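PDB 6C9B: PLP-Dependent L-Arginine Hydroxylase MppP, which acts as a PLP-dependent oxidase, not an oxygenase, that turns L-arginine into 4-hydroxy-2-ketoarginine and 2-ketoarginine. Local coordinates for the interface of chains A and B. Residues are numbered along the deposited sequence; one frame, centred on the assembly and turned at random. Chains: chain A/B, PLP-Dependent L-Arginine Hydroxylase MppP.

The interface of chains A and B. Residues chain A 34, 42, 45, 224-228, 261; chain B 49, 52-53, 255-257.
An aromatic plate inserted between two aliphatic groups of the partner subunit makes the apolar centre of this patch of the dimer interface, which the two-fold axis repeats with the chains exchanged. The indole of B:Trp49, its CG anti to the backbone N (chi1 -170°), reaches out of helix 45-54 into chain A. Over the middle of one face lies CD1 of A:Leu226, 3.4 Å from CE2 of B:Trp49. The opposite face rests on A:Val42, whose branches divide the work: CG1 covers the five-membered ring and CG2 the six-membered ring. Methyl groups on both faces thus fix the tilt of the indole and its rotation about the CB–CG bond. Around its benzene end, CD1 of A:Leu45 meets CE3 of B:Trp49 at 3.6 Å, and CD1 of A:Leu228 touches both CZ3 of that ring and CD2 of B:Leu257.

Further out, the hydroxyl OG of B:Ser255 donates to the carbonyl O of A:Leu226 at 2.7 Å, in the carbonyl plane, and also accepts from N of B:Leu257, which helps fix its rotation. At the pyrrole edge, one water bonds to OE2 of B:Glu53 (2.6 Å) and to O of A:Pro224 (2.9 Å), with a longer link to the indole NE1. A second water joins the same carboxylate oxygen to the backbone N of A:Leu34.

In the fold, the loop 224-228 of chain A, closely following the PLP-bearing A:Lys221, lies against helix 45-54 and the start of helix 256-291 of chain B, so dimerisation probably steadies the cofactor site.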
ATOM      1  N   LEU A  34     -12.907  16.342  13.156  1.00 28.67           N
ATOM      2  CA  LEU A  34     -14.085  15.593  12.746  1.00 27.51           C
ATOM      3  C   LEU A  34     -15.341  16.412  12.982  1.00 30.26           C
ATOM      4  O   LEU A  34     -15.449  17.142  13.971  1.00 28.86           O
ATOM      5  CB  LEU A  34     -14.202  14.299  13.545  1.00 25.66           C
ATOM      6  CG  LEU A  34     -13.091  13.251  13.363  1.00 28.34           C
ATOM      7  CD1 LEU A  34     -13.145  12.235  14.478  1.00 34.21           C
ATOM      8  CD2 LEU A  34     -13.213  12.554  12.036  1.00 33.25           C
ATOM      9  N   VAL A  42     -16.498   7.307  14.405  1.00 26.10           N
ATOM     10  CA  VAL A  42     -15.298   6.926  15.149  1.00 22.66           C
ATOM     11  C   VAL A  42     -15.654   6.284  16.489  1.00 23.33           C
ATOM     12  O   VAL A  42     -15.046   5.286  16.892  1.00 26.95           O
ATOM     13  CB  VAL A  42     -14.389   8.155  15.332  1.00 27.67           C
ATOM     14  CG1 VAL A  42     -13.270   7.863  16.316  1.00 30.21           C
ATOM     15  CG2 VAL A  42     -13.832   8.573  13.965  1.00 25.60           C
ATOM     16  N   LEU A  45     -16.273   2.644  16.105  1.00 24.79           N
ATOM     17  CA  LEU A  45     -15.265   1.769  15.523  1.00 25.03           C
ATOM     18  C   LEU A  45     -15.285   0.350  16.073  1.00 22.17           C
ATOM     19  O   LEU A  45     -15.042  -0.584  15.287  1.00 23.29           O
ATOM     20  CB  LEU A  45     -13.873   2.395  15.699  1.00 24.02           C
ATOM     21  CG  LEU A  45     -13.432   3.279  14.552  1.00 31.11           C
ATOM     22  CD1 LEU A  45     -12.153   4.016  14.906  1.00 28.58           C
ATOM     23  CD2 LEU A  45     -13.198   2.431  13.308  1.00 30.04           C
ATOM     24  N   PRO A 224     -10.947  13.829   7.259  1.00 25.63           N
ATOM     25  CA  PRO A 224      -9.848  13.681   8.219  1.00 26.75           C
ATOM     26  C   PRO A 224      -9.886  12.336   8.939  1.00 28.48           C
ATOM     27  O   PRO A 224     -10.273  12.200  10.096  1.00 26.44           O
ATOM     28  CB  PRO A 224     -10.074  14.858   9.168  1.00 28.70           C
ATOM     29  CG  PRO A 224     -11.546  15.028   9.168  1.00 28.79           C
ATOM     30  CD  PRO A 224     -11.998  14.729   7.774  1.00 26.29           C
ATOM     31  N   THR A 225      -9.432  11.303   8.227  1.00 23.03           N
ATOM     32  CA  THR A 225      -9.512   9.928   8.699  1.00 23.44           C
ATOM     33  C   THR A 225      -8.159   9.384   9.146  1.00 20.87           C
ATOM     34  O   THR A 225      -7.952   8.170   9.119  1.00 22.29           O
ATOM     35  CB  THR A 225     -10.069   9.031   7.593  1.00 22.41           C
ATOM     36  OG1 THR A 225      -9.209   9.132   6.454  1.00 23.84           O
ATOM     37  CG2 THR A 225     -11.484   9.425   7.203  1.00 25.96           C
ATOM     38  N   LEU A 226      -7.225  10.245   9.537  1.00 22.27           N
ATOM     39  CA  LEU A 226      -5.906   9.803  10.000  1.00 21.78           C
ATOM     40  C   LEU A 226      -5.217   8.969   8.933  1.00 22.10           C
ATOM     41  O   LEU A 226      -4.496   8.006   9.237  1.00 23.77           O
ATOM     42  CB  LEU A 226      -5.987   9.021  11.314  1.00 22.37           C
ATOM     43  CG  LEU A 226      -6.592   9.832  12.466  1.00 22.98           C
ATOM     44  CD1 LEU A 226      -6.762   8.956  13.675  1.00 27.14           C
ATOM     45  CD2 LEU A 226      -5.731  11.069  12.793  1.00 27.11           C
ATOM     46  N   ASP A 227      -5.441   9.341   7.675  1.00 24.06           N
ATOM     47  CA  ASP A 227      -4.812   8.701   6.528  1.00 20.15           C
ATOM     48  C   ASP A 227      -5.267   7.263   6.332  1.00 25.39           C
ATOM     49  O   ASP A 227      -4.566   6.460   5.693  1.00 23.77           O
ATOM     50  CB  ASP A 227      -3.287   8.758   6.647  1.00 28.51           C
ATOM     51  CG  ASP A 227      -2.710  10.031   6.085  1.00 60.24           C
ATOM     52  OD1 ASP A 227      -3.106  11.142   6.528  1.00 59.77           O
ATOM     53  OD2 ASP A 227      -1.851   9.905   5.194  1.00 64.95           O
ATOM     54  N   LEU A 228      -6.413   6.917   6.885  1.00 20.71           N
ATOM     55  CA  LEU A 228      -7.095   5.662   6.603  1.00 20.70           C
ATOM     56  C   LEU A 228      -7.933   5.876   5.350  1.00 20.27           C
ATOM     57  O   LEU A 228      -8.868   6.694   5.336  1.00 21.81           O
ATOM     58  CB  LEU A 228      -7.964   5.250   7.788  1.00 17.14           C
ATOM     59  CG  LEU A 228      -7.170   5.018   9.071  1.00 18.91           C
ATOM     60  CD1 LEU A 228      -8.114   4.934  10.259  1.00 23.00           C
ATOM     61  CD2 LEU A 228      -6.347   3.739   8.966  1.00 19.72           C
ATOM     62  N   LEU A 261     -15.161   2.018   7.041  1.00 19.52           N
ATOM     63  CA  LEU A 261     -15.042   3.431   7.373  1.00 20.43           C
ATOM     64  C   LEU A 261     -15.361   4.308   6.168  1.00 22.73           C
ATOM     65  O   LEU A 261     -16.057   5.319   6.292  1.00 21.98           O
ATOM     66  CB  LEU A 261     -13.625   3.704   7.891  1.00 21.08           C
ATOM     67  CG  LEU A 261     -13.330   4.939   8.722  1.00 41.41           C
ATOM     68  CD1 LEU A 261     -14.021   4.808  10.061  1.00 39.87           C
ATOM     69  CD2 LEU A 261     -11.825   5.079   8.915  1.00 47.68           C
TER
ATOM     70  N   TRP B  49      -7.824   6.902  18.583  1.00 22.47           N
ATOM     71  CA  TRP B  49      -8.054   7.888  17.525  1.00 23.35           C
ATOM     72  C   TRP B  49      -7.755   9.298  18.027  1.00 24.13           C
ATOM     73  O   TRP B  49      -7.006  10.060  17.403  1.00 26.51           O
ATOM     74  CB  TRP B  49      -9.495   7.793  17.032  1.00 21.83           C
ATOM     75  CG  TRP B  49      -9.757   8.614  15.786  1.00 25.01           C
ATOM     76  CD1 TRP B  49      -9.765   9.975  15.705  1.00 25.22           C
ATOM     77  CD2 TRP B  49     -10.039   8.135  14.460  1.00 21.49           C
ATOM     78  NE1 TRP B  49     -10.034  10.373  14.427  1.00 23.67           N
ATOM     79  CE2 TRP B  49     -10.191   9.267  13.635  1.00 20.85           C
ATOM     80  CE3 TRP B  49     -10.171   6.868  13.886  1.00 21.99           C
ATOM     81  CZ2 TRP B  49     -10.478   9.168  12.272  1.00 22.63           C
ATOM     82  CZ3 TRP B  49     -10.437   6.780  12.521  1.00 23.27           C
ATOM     83  CH2 TRP B  49     -10.602   7.916  11.742  1.00 22.28           C
ATOM     84  N   SER B  52      -4.100   9.797  18.369  1.00 24.93           N
ATOM     85  CA  SER B  52      -3.504   9.983  17.047  1.00 25.72           C
ATOM     86  C   SER B  52      -3.766  11.372  16.460  1.00 27.95           C
ATOM     87  O   SER B  52      -2.950  11.873  15.675  1.00 31.66           O
ATOM     88  CB  SER B  52      -4.049   8.916  16.108  1.00 27.59           C
ATOM     89  OG  SER B  52      -3.661   7.636  16.541  1.00 27.88           O
ATOM     90  N   GLU B  53      -4.897  11.992  16.798  1.00 27.98           N
ATOM     91  CA  GLU B  53      -5.148  13.369  16.388  1.00 31.06           C
ATOM     92  C   GLU B  53      -4.286  14.363  17.150  1.00 31.94           C
ATOM     93  O   GLU B  53      -4.016  15.458  16.653  1.00 41.71           O
ATOM     94  CB  GLU B  53      -6.617  13.727  16.621  1.00 34.65           C
ATOM     95  CG  GLU B  53      -7.593  13.157  15.602  1.00 33.15           C
ATOM     96  CD  GLU B  53      -9.043  13.405  15.999  1.00 34.52           C
ATOM     97  OE1 GLU B  53      -9.334  13.399  17.208  1.00 31.69           O
ATOM     98  OE2 GLU B  53      -9.884  13.600  15.110  1.00 36.70           O
ATOM     99  N   SER B 255      -0.743   5.484   8.781  1.00 20.06           N
ATOM    100  CA  SER B 255      -1.686   6.124   9.681  1.00 21.93           C
ATOM    101  C   SER B 255      -1.176   6.062  11.115  1.00 23.72           C
ATOM    102  O   SER B 255      -0.766   4.985  11.579  1.00 21.88           O
ATOM    103  CB  SER B 255      -3.040   5.430   9.600  1.00 22.18           C
ATOM    104  OG  SER B 255      -3.884   5.848  10.671  1.00 23.14           O
ATOM    105  N   PRO B 256      -1.252   7.164  11.877  1.00 24.60           N
ATOM    106  CA  PRO B 256      -0.920   7.075  13.303  1.00 25.89           C
ATOM    107  C   PRO B 256      -1.788   6.086  14.052  1.00 24.11           C
ATOM    108  O   PRO B 256      -1.328   5.503  15.045  1.00 25.33           O
ATOM    109  CB  PRO B 256      -1.133   8.512  13.809  1.00 25.48           C
ATOM    110  CG  PRO B 256      -2.026   9.147  12.839  1.00 26.12           C
ATOM    111  CD  PRO B 256      -1.672   8.519  11.502  1.00 21.29           C
ATOM    112  N   LEU B 257      -3.038   5.882  13.621  1.00 22.50           N
ATOM    113  CA  LEU B 257      -3.896   4.930  14.321  1.00 20.93           C
ATOM    114  C   LEU B 257      -3.369   3.511  14.174  1.00 22.50           C
ATOM    115  O   LEU B 257      -3.434   2.717  15.120  1.00 21.18           O
ATOM    116  CB  LEU B 257      -5.330   5.012  13.798  1.00 22.69           C
ATOM    117  CG  LEU B 257      -6.318   4.147  14.600  1.00 23.35           C
ATOM    118  CD1 LEU B 257      -6.581   4.767  15.950  1.00 28.41           C
ATOM    119  CD2 LEU B 257      -7.638   3.972  13.868  1.00 30.01           C
TER
HETATM  120  O   HOH W   1     -11.618  15.618  15.641  1.00 31.13           O
HETATM  121  O   HOH W   2      -9.265  13.003  12.671  1.00 34.00           O